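Local coordinates for protein endo alpha-1,4 polygalactosaminidase (Neosartorya fumigata, PDB 6OJ1) that hydrolyses internal alpha-1,4 linkages between galactosamine units in a fungal polysaccharide, an endo-acting cut that disrupts microbial biofilms, at residues A[265-268]-A[269-273]. Residues are numbered along the deposited sequence; the frame is centred on the assembly and turned at random.
Sequences IKNM and NLNNW. With MAN (alpha-D-mannopyranose), chain B.
Lys266 NZ meets the backbone carbonyls of Asn271 and Trp273 in the loop between strands 261-266 and 274-275 of the (beta/alpha)-barrel. A type I beta turn, Asn267 to Leu270, reverses the chain; Leu270 N donates to Asn267 O (2.9 Å). The packing is tight inside the loop, where Lys266, Asn267 and Asn271 are buried. Two successive turns of the Lys266 chain (chi2 -71°, chi3 -65°) bring NZ to Asn271 O, nearly along the C=O axis, and to Trp273 O from above the carbonyl plane, each at 2.9 Å. Ile44 O and Gln43 OE1 of strand 42-45 share the three ammonium protons with them, so the loop is tied to that strand. Asn267 ND2 donates in its own amide plane to Asn271 OD1 (2.9 Å), while Lys234 holds Asn267 OD1. A water accepts from Asn267 N and lies within hydrogen-bonding distance of Asn271 OD1 and Trp273 O. The Trp273 ring turns an edge to Asn267 N, and its CH2 meets Ile265 CG2 at 3.8 Å. Met268 and Asn269 are more open to solvent. Asn269 OD1 closes an Asx turn by accepting from Asn271 N (3.0 Å). Asn269 ND2 donates almost straight to O3 of a glycan mannose (2.9 Å, 172°).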
ATOM      1  N   ILE A 265     -14.788   0.490  -0.798  1.00 23.07           N
ATOM      2  CA  ILE A 265     -15.285  -0.866  -0.614  1.00 21.44           C
ATOM      3  C   ILE A 265     -14.856  -1.667  -1.832  1.00 21.87           C
ATOM      4  O   ILE A 265     -15.132  -1.264  -2.969  1.00 24.81           O
ATOM      5  CB  ILE A 265     -16.812  -0.863  -0.436  1.00 26.16           C
ATOM      6  CG1 ILE A 265     -17.167  -0.140   0.869  1.00 32.35           C
ATOM      7  CG2 ILE A 265     -17.365  -2.262  -0.453  1.00 26.29           C
ATOM      8  CD1 ILE A 265     -18.566   0.403   0.893  1.00 36.05           C
ATOM      9  N   LYS A 266     -14.142  -2.777  -1.609  1.00 22.17           N
ATOM     10  CA  LYS A 266     -13.494  -3.501  -2.697  1.00 20.90           C
ATOM     11  C   LYS A 266     -13.750  -4.998  -2.565  1.00 23.93           C
ATOM     12  O   LYS A 266     -14.070  -5.505  -1.485  1.00 23.03           O
ATOM     13  CB  LYS A 266     -11.955  -3.255  -2.720  1.00 17.84           C
ATOM     14  CG  LYS A 266     -11.538  -1.804  -2.866  1.00 20.49           C
ATOM     15  CD  LYS A 266     -11.832  -1.312  -4.286  1.00 21.73           C
ATOM     16  CE  LYS A 266     -10.977  -2.042  -5.327  1.00 20.05           C
ATOM     17  NZ  LYS A 266     -11.210  -1.418  -6.676  1.00 17.70           N
ATOM     18  N   ASN A 267     -13.579  -5.707  -3.683  1.00 18.88           N
ATOM     19  CA  ASN A 267     -13.355  -7.146  -3.631  1.00 21.65           C
ATOM     20  C   ASN A 267     -11.978  -7.444  -3.042  1.00 18.73           C
ATOM     21  O   ASN A 267     -11.040  -6.660  -3.193  1.00 20.54           O
ATOM     22  CB  ASN A 267     -13.419  -7.760  -5.027  1.00 21.75           C
ATOM     23  CG  ASN A 267     -14.784  -7.681  -5.635  1.00 22.23           C
ATOM     24  OD1 ASN A 267     -15.786  -7.982  -4.988  1.00 23.52           O
ATOM     25  ND2 ASN A 267     -14.839  -7.293  -6.908  1.00 22.03           N
ATOM     26  N   MET A 268     -11.854  -8.617  -2.397  1.00 20.93           N
ATOM     27  CA  MET A 268     -10.563  -9.017  -1.834  1.00 23.74           C
ATOM     28  C   MET A 268      -9.492  -9.166  -2.913  1.00 21.55           C
ATOM     29  O   MET A 268      -8.296  -9.015  -2.628  1.00 23.65           O
ATOM     30  CB  MET A 268     -10.719 -10.328  -1.044  1.00 27.48           C
ATOM     31  CG  MET A 268      -9.440 -10.838  -0.391  1.00 44.92           C
ATOM     32  SD  MET A 268      -8.995  -9.971   1.135  1.00 56.43           S
ATOM     33  CE  MET A 268     -10.302 -10.501   2.229  1.00 34.26           C
ATOM     34  N   ASN A 269      -9.889  -9.418  -4.166  1.00 20.15           N
ATOM     35  CA  ASN A 269      -8.891  -9.540  -5.222  1.00 20.36           C
ATOM     36  C   ASN A 269      -8.423  -8.186  -5.749  1.00 21.96           C
ATOM     37  O   ASN A 269      -7.510  -8.149  -6.579  1.00 19.55           O
ATOM     38  CB  ASN A 269      -9.412 -10.430  -6.376  1.00 22.85           C
ATOM     39  CG  ASN A 269     -10.555  -9.804  -7.178  1.00 22.51           C
ATOM     40  OD1 ASN A 269     -10.937  -8.655  -6.960  1.00 21.61           O
ATOM     41  ND2 ASN A 269     -11.096 -10.575  -8.147  1.00 20.98           N
ATOM     42  N   LEU A 270      -9.018  -7.087  -5.277  1.00 18.60           N
ATOM     43  CA  LEU A 270      -8.635  -5.729  -5.670  1.00 16.68           C
ATOM     44  C   LEU A 270      -8.653  -5.548  -7.194  1.00 17.93           C
ATOM     45  O   LEU A 270      -7.769  -4.920  -7.784  1.00 17.49           O
ATOM     46  CB  LEU A 270      -7.278  -5.351  -5.065  1.00 15.10           C
ATOM     47  CG  LEU A 270      -7.326  -5.195  -3.536  1.00 17.48           C
ATOM     48  CD1 LEU A 270      -5.874  -4.975  -2.994  1.00 18.50           C
ATOM     49  CD2 LEU A 270      -8.262  -4.057  -3.123  1.00 16.05           C
ATOM     50  N   ASN A 271      -9.694  -6.081  -7.839  1.00 18.27           N
ATOM     51  CA  ASN A 271      -9.929  -5.788  -9.250  1.00 18.32           C
ATOM     52  C   ASN A 271     -10.611  -4.420  -9.390  1.00 18.62           C
ATOM     53  O   ASN A 271     -10.590  -3.627  -8.445  1.00 20.06           O
ATOM     54  CB  ASN A 271     -10.726  -6.932  -9.904  1.00 21.10           C
ATOM     55  CG  ASN A 271     -12.141  -7.102  -9.324  1.00 21.44           C
ATOM     56  OD1 ASN A 271     -12.587  -6.325  -8.480  1.00 23.15           O
ATOM     57  ND2 ASN A 271     -12.859  -8.117  -9.815  1.00 21.66           N
ATOM     58  N   ASN A 272     -11.208  -4.110 -10.553  1.00 16.92           N
ATOM     59  CA  ASN A 272     -11.726  -2.756 -10.781  1.00 19.03           C
ATOM     60  C   ASN A 272     -12.865  -2.394  -9.824  1.00 19.60           C
ATOM     61  O   ASN A 272     -12.992  -1.229  -9.415  1.00 19.94           O
ATOM     62  CB  ASN A 272     -12.239  -2.598 -12.226  1.00 20.41           C
ATOM     63  CG  ASN A 272     -11.120  -2.307 -13.248  1.00 22.31           C
ATOM     64  OD1 ASN A 272     -10.177  -1.570 -12.976  1.00 22.03           O
ATOM     65  ND2 ASN A 272     -11.268  -2.867 -14.454  1.00 19.98           N
ATOM     66  N   TRP A 273     -13.740  -3.347  -9.502  1.00 19.41           N
ATOM     67  CA  TRP A 273     -15.004  -3.007  -8.847  1.00 21.56           C
ATOM     68  C   TRP A 273     -14.769  -2.207  -7.572  1.00 25.80           C
ATOM     69  O   TRP A 273     -13.888  -2.534  -6.779  1.00 21.28           O
ATOM     70  CB  TRP A 273     -15.794  -4.269  -8.502  1.00 24.13           C
ATOM     71  CG  TRP A 273     -17.060  -3.957  -7.763  1.00 23.68           C
ATOM     72  CD1 TRP A 273     -18.254  -3.576  -8.306  1.00 22.09           C
ATOM     73  CD2 TRP A 273     -17.251  -3.977  -6.344  1.00 27.24           C
ATOM     74  NE1 TRP A 273     -19.185  -3.381  -7.312  1.00 25.63           N
ATOM     75  CE2 TRP A 273     -18.587  -3.609  -6.099  1.00 26.33           C
ATOM     76  CE3 TRP A 273     -16.413  -4.262  -5.257  1.00 25.69           C
ATOM     77  CZ2 TRP A 273     -19.116  -3.536  -4.818  1.00 25.13           C
ATOM     78  CZ3 TRP A 273     -16.940  -4.190  -3.981  1.00 20.56           C
ATOM     79  CH2 TRP A 273     -18.273  -3.821  -3.769  1.00 24.28           C
TER
HETATM   80  C1  MAN B   8     -11.486 -14.343 -11.692  1.00 81.50           C
HETATM   81  C2  MAN B   8     -10.601 -13.555 -10.683  1.00 80.32           C
HETATM   82  C3  MAN B   8     -10.784 -14.100  -9.259  1.00 74.75           C
HETATM   83  C4  MAN B   8     -12.289 -14.200  -8.891  1.00 77.26           C
HETATM   84  C5  MAN B   8     -13.032 -15.035  -9.964  1.00 83.31           C
HETATM   85  C6  MAN B   8     -14.529 -15.133  -9.734  1.00 84.46           C
HETATM   86  O2  MAN B   8     -10.982 -12.181 -10.622  1.00 83.43           O
HETATM   87  O3  MAN B   8     -10.059 -13.316  -8.301  1.00 60.72           O
HETATM   88  O4  MAN B   8     -12.458 -14.805  -7.609  1.00 69.74           O
HETATM   89  O5  MAN B   8     -12.834 -14.429 -11.267  1.00 84.23           O
HETATM   90  O6  MAN B   8     -15.071 -15.983 -10.744  1.00 83.60           O
HETATM   91  O   HOH W   1     -12.618  -4.727  -6.218  1.00 20.46           O